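Local coordinates for protein alpha-1,3-glucanase (Bacillus circulans, PDB 5ZRU) that hydrolyses alpha-1,3-glucan, this chain being the catalytic unit of a larger glycoside hydrolase of family GH87, at residues A[374-379]-A[433-438]. Sequence-based numbering, arbitrary orientation.
With CA (calcium ion), chain J.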
loop_
_atom_site.group_PDB
_atom_site.type_symbol
_atom_site.label_atom_id
_atom_site.label_comp_id
_atom_site.label_asym_id
_atom_site.label_seq_id
_atom_site.Cartn_x
_atom_site.Cartn_y
_atom_site.Cartn_z
ATOM N N GLY A 374 5.102 -2.429 -3.281
ATOM C CA GLY A 374 5.838 -2.902 -4.443
ATOM C C GLY A 374 5.155 -3.942 -5.301
ATOM O O GLY A 374 5.818 -4.690 -6.033
ATOM N N ASP A 375 3.830 -3.986 -5.220
ATOM C CA ASP A 375 2.980 -4.804 -6.074
ATOM C C ASP A 375 1.572 -4.243 -5.884
ATOM O O ASP A 375 1.418 -3.133 -5.358
ATOM C CB ASP A 375 3.146 -6.296 -5.722
ATOM C CG ASP A 375 2.953 -7.218 -6.924
ATOM O OD1 ASP A 375 1.896 -7.145 -7.573
ATOM O OD2 ASP A 375 3.859 -8.027 -7.208
ATOM N N ASP A 376 0.544 -4.981 -6.295
ATOM C CA ASP A 376 -0.809 -4.435 -6.180
ATOM C C ASP A 376 -1.088 -3.982 -4.752
ATOM O O ASP A 376 -0.797 -4.704 -3.795
ATOM C CB ASP A 376 -1.848 -5.474 -6.596
ATOM C CG ASP A 376 -1.730 -5.858 -8.050
ATOM O OD1 ASP A 376 -1.899 -4.970 -8.913
ATOM O OD2 ASP A 376 -1.457 -7.045 -8.326
ATOM N N GLY A 377 -1.659 -2.788 -4.614
ATOM C CA GLY A 377 -1.959 -2.256 -3.294
ATOM C C GLY A 377 -2.957 -3.141 -2.575
ATOM O O GLY A 377 -2.701 -3.636 -1.475
ATOM N N LEU A 378 -4.097 -3.362 -3.221
ATOM C CA LEU A 378 -5.144 -4.249 -2.729
ATOM C C LEU A 378 -5.512 -5.193 -3.862
ATOM O O LEU A 378 -5.882 -4.740 -4.950
ATOM C CB LEU A 378 -6.374 -3.452 -2.273
ATOM C CG LEU A 378 -6.139 -2.322 -1.259
ATOM C CD1 LEU A 378 -7.435 -1.555 -1.041
ATOM C CD2 LEU A 378 -5.600 -2.864 0.070
ATOM N N ALA A 379 -5.421 -6.494 -3.616
ATOM C CA ALA A 379 -5.636 -7.453 -4.690
ATOM C C ALA A 379 -6.485 -8.622 -4.217
ATOM O O ALA A 379 -6.393 -9.045 -3.062
ATOM C CB ALA A 379 -4.305 -7.994 -5.227
ATOM N N ALA A 433 -4.085 2.734 -11.623
ATOM C CA ALA A 433 -4.898 2.833 -10.416
ATOM C C ALA A 433 -5.681 1.550 -10.195
ATOM O O ALA A 433 -5.784 1.063 -9.064
ATOM C CB ALA A 433 -5.857 4.018 -10.493
ATOM N N ILE A 434 -6.220 0.983 -11.273
ATOM C CA ILE A 434 -7.055 -0.209 -11.242
ATOM C C ILE A 434 -6.611 -1.122 -12.375
ATOM O O ILE A 434 -6.447 -0.662 -13.510
ATOM C CB ILE A 434 -8.548 0.134 -11.421
ATOM C CG1 ILE A 434 -9.101 0.875 -10.208
ATOM C CG2 ILE A 434 -9.364 -1.132 -11.692
ATOM C CD1 ILE A 434 -10.441 1.518 -10.494
ATOM N N ARG A 435 -6.442 -2.416 -12.083
ATOM C CA ARG A 435 -6.184 -3.366 -13.153
ATOM C C ARG A 435 -6.968 -4.649 -12.915
ATOM O O ARG A 435 -7.292 -5.015 -11.779
ATOM C CB ARG A 435 -4.681 -3.672 -13.321
ATOM C CG ARG A 435 -4.089 -4.666 -12.322
ATOM C CD ARG A 435 -2.626 -4.941 -12.663
ATOM N NE ARG A 435 -1.992 -5.804 -11.667
ATOM C CZ ARG A 435 -0.935 -6.570 -11.916
ATOM N NH1 ARG A 435 -0.393 -6.585 -13.131
ATOM N NH2 ARG A 435 -0.423 -7.329 -10.954
ATOM N N MET A 436 -7.304 -5.311 -14.015
ATOM C CA MET A 436 -7.798 -6.680 -13.980
ATOM C C MET A 436 -7.043 -7.445 -15.051
ATOM O O MET A 436 -6.795 -6.903 -16.130
ATOM C CB MET A 436 -9.303 -6.746 -14.238
ATOM C CG MET A 436 -10.144 -5.915 -13.267
ATOM S SD MET A 436 -11.912 -5.997 -13.652
ATOM C CE MET A 436 -12.284 -7.714 -13.321
ATOM N N ASN A 437 -6.656 -8.682 -14.758
ATOM C CA ASN A 437 -6.147 -9.538 -15.824
ATOM C C ASN A 437 -6.504 -10.981 -15.505
ATOM O O ASN A 437 -6.997 -11.295 -14.419
ATOM C CB ASN A 437 -4.632 -9.342 -16.063
ATOM C CG ASN A 437 -3.742 -9.853 -14.928
ATOM O OD1 ASN A 437 -3.994 -10.884 -14.314
ATOM N ND2 ASN A 437 -2.652 -9.123 -14.675
ATOM N N THR A 438 -6.262 -11.861 -16.481
ATOM C CA THR A 438 -6.433 -13.296 -16.294
ATOM C C THR A 438 -5.098 -14.024 -16.440
ATOM O O THR A 438 -5.054 -15.182 -16.863
ATOM C CB THR A 438 -7.479 -13.855 -17.265
ATOM O OG1 THR A 438 -7.136 -13.506 -18.618
ATOM C CG2 THR A 438 -8.862 -13.272 -16.954
HETATM CA CA CA J . 1.109 -9.172 -6.164
HETATM O O HOH W 1 2.145 -8.454 -10.286
HETATM O O HOH W 2 2.895 -10.378 -5.385
HETATM O O HOH W 3 -0.874 -8.851 -6.639
HETATM O O HOH W 4 1.630 -9.844 -8.150
HETATM O O HOH W 5 0.942 -11.435 -5.897
#
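In the right-handed parallel beta-helix of the catalytic unit, a calcium site is tied by a salt bridge to a strand two coils further along. Arg435 grips Asp376 side-on, giving one nitrogen to each carboxylate oxygen. The NH2 bond to Asp376 OD2 is short and nearly straight, 2.8 Å with an N-H...O angle of 171°, and this oxygen lies in the guanidinium plane. NE meets Asp376 OD1 at 2.9 Å on its syn side, but the bond is bent and the oxygen tilts out of the guanidinium plane, in keeping with the 40° between the planes of carboxylate and guanidinium. Arg435 starts from the strand with CG between the backbone N and the carbonyl carbon (chi1 79°), and its chain then runs extended to NE, bridging backbones whose nearest CA atoms, those of Asp376 and Arg435, are 8.9 Å apart.

The neighbouring Asp375 binds the calcium ion through OD1 at 2.6 Å. The same oxygen accepts the backbone N of Asp376 on its anti lone pair, coupling the two aspartates. Asp375 OD1 and Arg435 NH2 are not bonded directly, being 4.1 Å apart; a water bridges them, donating to the oxygen and accepting from the nitrogen. A calcium-bound water donates to Asp376 OD2 at 2.5 Å, and Asp376, which does not bind the ion directly here, reaches it through this water as a second-shell residue. The two-bond grip of Arg435 fixes the orientation of its carboxylate.

Asp352, from the preceding coil, also binds this calcium. Between the segments runs the intervening coil: Ala408 N bonds Asp376 OD1, and Ala407 and Ala411 touch both salt-bridge partners. Strand 411-412 pairs in parallel with both 378-381 and 435-437 along one face of the solenoid.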